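Local coordinates for protein dipicolinate synthase subunit A (Bacillus halodurans, PDB 3D4O) that probably forms, with a partner subunit, the synthase that makes dipicolinate, and is a putative oxidoreductase with two Rossmann-like domains, at residues K30-G42 / V75-T87. Sequence-based numbering, arbitrary orientation.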
loop_
_atom_site.group_PDB
_atom_site.type_symbol
_atom_site.label_atom_id
_atom_site.label_comp_id
_atom_site.label_asym_id
_atom_site.label_seq_id
_atom_site.Cartn_x
_atom_site.Cartn_y
_atom_site.Cartn_z
ATOM N N LYS C 30 27.428 -10.784 25.108
ATOM C CA LYS C 30 26.823 -12.067 25.499
ATOM C C LYS C 30 25.321 -11.850 25.452
ATOM O O LYS C 30 24.814 -10.916 26.062
ATOM C CB LYS C 30 27.258 -12.528 26.886
ATOM C CG LYS C 30 26.598 -13.838 27.321
ATOM C CD LYS C 30 27.055 -14.268 28.729
ATOM C CE LYS C 30 26.284 -15.497 29.230
ATOM N NZ LYS C 30 26.630 -15.848 30.617
ATOM N N ILE C 31 24.636 -12.724 24.719
ATOM C CA ILE C 31 23.184 -12.603 24.469
ATOM C C ILE C 31 22.317 -13.815 24.771
ATOM O O ILE C 31 22.383 -14.833 24.092
ATOM C CB ILE C 31 22.906 -12.271 22.979
ATOM C CG1 ILE C 31 23.700 -11.037 22.531
ATOM C CG2 ILE C 31 21.390 -12.074 22.763
ATOM C CD1 ILE C 31 23.826 -10.874 21.000
ATOM N N SER C 32 21.483 -13.665 25.793
ATOM C CA SER C 32 20.471 -14.668 26.141
ATOM C C SER C 32 19.232 -14.293 25.362
ATOM O O SER C 32 18.719 -13.179 25.491
ATOM C CB SER C 32 20.188 -14.685 27.637
ATOM O OG SER C 32 21.302 -15.169 28.353
ATOM N N LEU C 33 18.764 -15.214 24.529
ATOM C CA LEU C 33 17.666 -14.913 23.578
ATOM C C LEU C 33 16.369 -15.667 23.838
ATOM O O LEU C 33 16.253 -16.873 23.599
ATOM C CB LEU C 33 18.154 -15.168 22.144
ATOM C CG LEU C 33 17.318 -14.668 20.978
ATOM C CD1 LEU C 33 17.220 -13.125 21.006
ATOM C CD2 LEU C 33 17.931 -15.201 19.633
ATOM N N VAL C 34 15.375 -14.911 24.290
ATOM C CA VAL C 34 14.072 -15.483 24.660
ATOM C C VAL C 34 12.988 -15.126 23.658
ATOM O O VAL C 34 12.824 -13.959 23.272
ATOM C CB VAL C 34 13.640 -15.023 26.088
ATOM C CG1 VAL C 34 12.368 -15.717 26.529
ATOM C CG2 VAL C 34 14.743 -15.254 27.086
ATOM N N GLY C 35 12.283 -16.162 23.206
ATOM C CA GLY C 35 11.144 -16.001 22.290
ATOM C C GLY C 35 11.455 -16.198 20.826
ATOM O O GLY C 35 10.634 -15.899 19.950
ATOM N N PHE C 36 12.622 -16.758 20.557
ATOM C CA PHE C 36 13.065 -16.958 19.168
ATOM C C PHE C 36 13.313 -18.421 18.803
ATOM O O PHE C 36 14.182 -18.746 18.006
ATOM C CB PHE C 36 14.329 -16.132 18.924
ATOM C CG PHE C 36 14.108 -14.640 18.988
ATOM C CD1 PHE C 36 14.057 -13.976 20.213
ATOM C CD2 PHE C 36 13.984 -13.904 17.831
ATOM C CE1 PHE C 36 13.868 -12.608 20.279
ATOM C CE2 PHE C 36 13.793 -12.520 17.893
ATOM C CZ PHE C 36 13.739 -11.876 19.125
ATOM N N ASP C 37 12.523 -19.306 19.382
ATOM C CA ASP C 37 12.702 -20.734 19.128
ATOM C C ASP C 37 12.484 -21.081 17.663
ATOM O O ASP C 37 13.088 -22.027 17.149
ATOM C CB ASP C 37 11.851 -21.601 20.057
ATOM C CG ASP C 37 10.450 -21.122 20.160
ATOM O OD1 ASP C 37 9.699 -21.278 19.188
ATOM O OD2 ASP C 37 10.102 -20.581 21.221
ATOM N N GLN C 38 11.679 -20.276 16.973
ATOM C CA GLN C 38 11.425 -20.517 15.541
ATOM C C GLN C 38 12.544 -19.988 14.659
ATOM O O GLN C 38 12.628 -20.323 13.489
ATOM C CB GLN C 38 10.105 -19.910 15.094
ATOM C CG GLN C 38 8.918 -20.585 15.729
ATOM C CD GLN C 38 7.610 -19.892 15.406
ATOM O OE1 GLN C 38 6.570 -20.256 15.936
ATOM N NE2 GLN C 38 7.662 -18.881 14.546
ATOM N N LEU C 39 13.394 -19.159 15.238
ATOM C CA LEU C 39 14.528 -18.576 14.510
ATOM C C LEU C 39 15.552 -19.667 14.233
ATOM O O LEU C 39 16.268 -20.136 15.101
ATOM C CB LEU C 39 15.160 -17.413 15.282
ATOM C CG LEU C 39 16.273 -16.668 14.558
ATOM C CD1 LEU C 39 15.733 -16.094 13.251
ATOM C CD2 LEU C 39 16.858 -15.572 15.448
ATOM N N ASP C 40 15.612 -20.043 12.977
ATOM C CA ASP C 40 16.468 -21.151 12.549
ATOM C C ASP C 40 17.937 -20.767 12.728
ATOM O O ASP C 40 18.772 -21.582 13.105
ATOM C CB ASP C 40 16.152 -21.512 11.090
ATOM C CG ASP C 40 16.580 -22.897 10.732
ATOM O OD1 ASP C 40 17.233 -23.565 11.566
ATOM O OD2 ASP C 40 16.237 -23.328 9.610
ATOM N N ASP C 41 18.207 -19.486 12.538
ATOM C CA ASP C 41 19.575 -18.955 12.601
ATOM C C ASP C 41 20.210 -18.981 13.959
ATOM O O ASP C 41 19.554 -18.938 14.997
ATOM C CB ASP C 41 19.649 -17.512 12.097
ATOM C CG ASP C 41 19.305 -17.391 10.637
ATOM O OD1 ASP C 41 19.829 -18.206 9.837
ATOM O OD2 ASP C 41 18.514 -16.478 10.303
ATOM N N GLY C 42 21.533 -19.018 13.864
ATOM C CA GLY C 42 22.471 -18.998 14.983
ATOM C C GLY C 42 23.364 -17.769 14.886
ATOM O O GLY C 42 23.562 -17.195 13.812
ATOM N N VAL C 75 5.140 -10.327 26.776
ATOM C CA VAL C 75 6.032 -9.821 25.708
ATOM C C VAL C 75 5.724 -10.481 24.379
ATOM O O VAL C 75 5.756 -11.691 24.249
ATOM C CB VAL C 75 7.538 -10.061 26.061
ATOM C CG1 VAL C 75 8.466 -9.388 25.038
ATOM C CG2 VAL C 75 7.851 -9.592 27.493
ATOM N N ASP C 76 5.421 -9.674 23.386
ATOM C CA ASP C 76 5.125 -10.209 22.046
ATOM C C ASP C 76 6.366 -10.659 21.316
ATOM O O ASP C 76 7.458 -10.098 21.464
ATOM C CB ASP C 76 4.350 -9.211 21.171
ATOM C CG ASP C 76 2.896 -9.036 21.630
ATOM O OD1 ASP C 76 2.387 -9.890 22.411
ATOM O OD2 ASP C 76 2.260 -8.041 21.200
ATOM N N THR C 77 6.142 -11.703 20.540
ATOM C CA THR C 77 7.139 -12.293 19.651
ATOM C C THR C 77 6.494 -13.025 18.490
ATOM O O THR C 77 5.545 -13.795 18.674
ATOM C CB THR C 77 8.050 -13.302 20.368
ATOM O OG1 THR C 77 8.945 -13.859 19.408
ATOM C CG2 THR C 77 7.237 -14.425 21.014
ATOM N N ILE C 78 7.035 -12.780 17.305
ATOM C CA ILE C 78 6.556 -13.428 16.093
ATOM C C ILE C 78 7.410 -14.676 15.806
ATOM O O ILE C 78 7.225 -15.309 14.783
ATOM C CB ILE C 78 6.593 -12.500 14.822
ATOM C CG1 ILE C 78 8.034 -12.209 14.366
ATOM C CG2 ILE C 78 5.767 -11.203 15.026
ATOM C CD1 ILE C 78 8.130 -11.382 13.064
ATOM N N PHE C 79 8.361 -14.979 16.687
ATOM C CA PHE C 79 9.296 -16.118 16.478
ATOM C C PHE C 79 9.063 -17.255 17.460
ATOM O O PHE C 79 9.937 -18.072 17.721
ATOM C CB PHE C 79 10.760 -15.674 16.590
ATOM C CG PHE C 79 11.163 -14.636 15.591
ATOM C CD1 PHE C 79 11.490 -14.993 14.309
ATOM C CD2 PHE C 79 11.218 -13.302 15.941
ATOM C CE1 PHE C 79 11.846 -14.037 13.374
ATOM C CE2 PHE C 79 11.594 -12.355 15.019
ATOM C CZ PHE C 79 11.895 -12.717 13.738
ATOM N N SER C 80 7.865 -17.258 18.014
ATOM C CA SER C 80 7.424 -18.276 18.985
ATOM C C SER C 80 5.951 -18.142 19.304
ATOM O O SER C 80 5.373 -17.050 19.282
ATOM C CB SER C 80 8.207 -18.157 20.292
ATOM O OG SER C 80 7.708 -19.071 21.272
ATOM N N ASN C 81 5.366 -19.289 19.595
ATOM C CA ASN C 81 3.955 -19.388 19.947
ATOM C C ASN C 81 3.837 -19.437 21.455
ATOM O O ASN C 81 2.737 -19.490 22.007
ATOM C CB ASN C 81 3.330 -20.637 19.333
ATOM C CG ASN C 81 3.097 -20.499 17.842
ATOM O OD1 ASN C 81 2.628 -19.465 17.370
ATOM N ND2 ASN C 81 3.398 -21.557 17.094
ATOM N N GLU C 82 4.995 -19.413 22.106
ATOM C CA GLU C 82 5.082 -19.477 23.575
ATOM C C GLU C 82 4.840 -18.128 24.231
ATOM O O GLU C 82 5.258 -17.075 23.745
ATOM C CB GLU C 82 6.429 -20.052 24.041
ATOM N N SER C 83 4.146 -18.215 25.358
ATOM C CA SER C 83 3.794 -17.068 26.205
ATOM C C SER C 83 4.995 -16.672 27.023
ATOM O O SER C 83 5.652 -17.519 27.618
ATOM C CB SER C 83 2.652 -17.425 27.171
ATOM O OG SER C 83 1.538 -17.952 26.471
ATOM N N ILE C 84 5.261 -15.371 27.051
ATOM C CA ILE C 84 6.411 -14.818 27.784
ATOM C C ILE C 84 5.984 -13.661 28.674
ATOM O O ILE C 84 5.549 -12.627 28.205
ATOM C CB ILE C 84 7.509 -14.366 26.786
ATOM C CG1 ILE C 84 7.944 -15.544 25.922
ATOM C CG2 ILE C 84 8.723 -13.798 27.495
ATOM C CD1 ILE C 84 8.796 -15.132 24.753
ATOM N N VAL C 85 6.073 -13.870 29.976
ATOM C CA VAL C 85 5.697 -12.831 30.930
ATOM C C VAL C 85 6.886 -12.395 31.745
ATOM O O VAL C 85 7.579 -13.206 32.357
ATOM C CB VAL C 85 4.537 -13.259 31.874
ATOM C CG1 VAL C 85 4.223 -12.137 32.840
ATOM C CG2 VAL C 85 3.291 -13.618 31.075
ATOM N N LEU C 86 7.119 -11.091 31.713
ATOM C CA LEU C 86 8.209 -10.468 32.453
ATOM C C LEU C 86 7.685 -9.989 33.794
ATOM O O LEU C 86 6.873 -9.076 33.869
ATOM C CB LEU C 86 8.803 -9.294 31.671
ATOM C CG LEU C 86 10.039 -8.655 32.309
ATOM C CD1 LEU C 86 11.169 -9.667 32.474
ATOM C CD2 LEU C 86 10.504 -7.492 31.491
ATOM N N THR C 87 8.171 -10.616 34.851
ATOM C CA THR C 87 7.724 -10.296 36.201
ATOM C C THR C 87 8.664 -9.380 36.961
ATOM O O THR C 87 9.759 -9.050 36.518
ATOM C CB THR C 87 7.580 -11.559 37.048
ATOM O OG1 THR C 87 8.840 -12.219 37.110
ATOM C CG2 THR C 87 6.555 -12.503 36.466
HETATM O O HOH W 1 6.722 -21.932 19.281
#
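Phe36 and Phe79 meet where the turn that leaves strand 30-34 of the N-terminal Rossmann-like domain reaches the loop 75-87. Their planes are only 22° from parallel but are slid apart, with centroids 5.0 Å from each other, so the rings barely overlap and touch through Phe36 CE2 and Phe79 CD2. Helix 15-26 packs against Phe36 through Ile21, and Ile78 CG1 sits over one face of the Phe79 ring, offset toward its rim. Beside the aromatic pair, polar groups tie the two segments together. Thr77 holds OG1 anti to its backbone nitrogen (chi1 178°), from where the hydroxyl donates to Gly35 O at 2.7 Å while accepting from Phe79 N, closing an ST turn. Gln38 N, in the type I turn Phe36-Leu39, donates to Phe79 O over 2.9 Å, and the extended Gln38 side chain runs over the Phe79-Ser80 peptide. At the inner side, Ile84 CD1 presses on Gly35 CA at 3.5 Å and meets Val34 CG1; Ile11 of the neighbouring strand 7-11 also touches Ile84. Asp37 holds the bend of the loop through both carboxylate oxygens: OD1 acts through a water that donates to it and accepts from Asn81 N, whereas OD2 accepts a hydrogen bond directly from Ser80 OG on its syn lone pair, at 2.8 Å, the same hydroxyl oxygen that accepts from Glu82 N in a second ST turn.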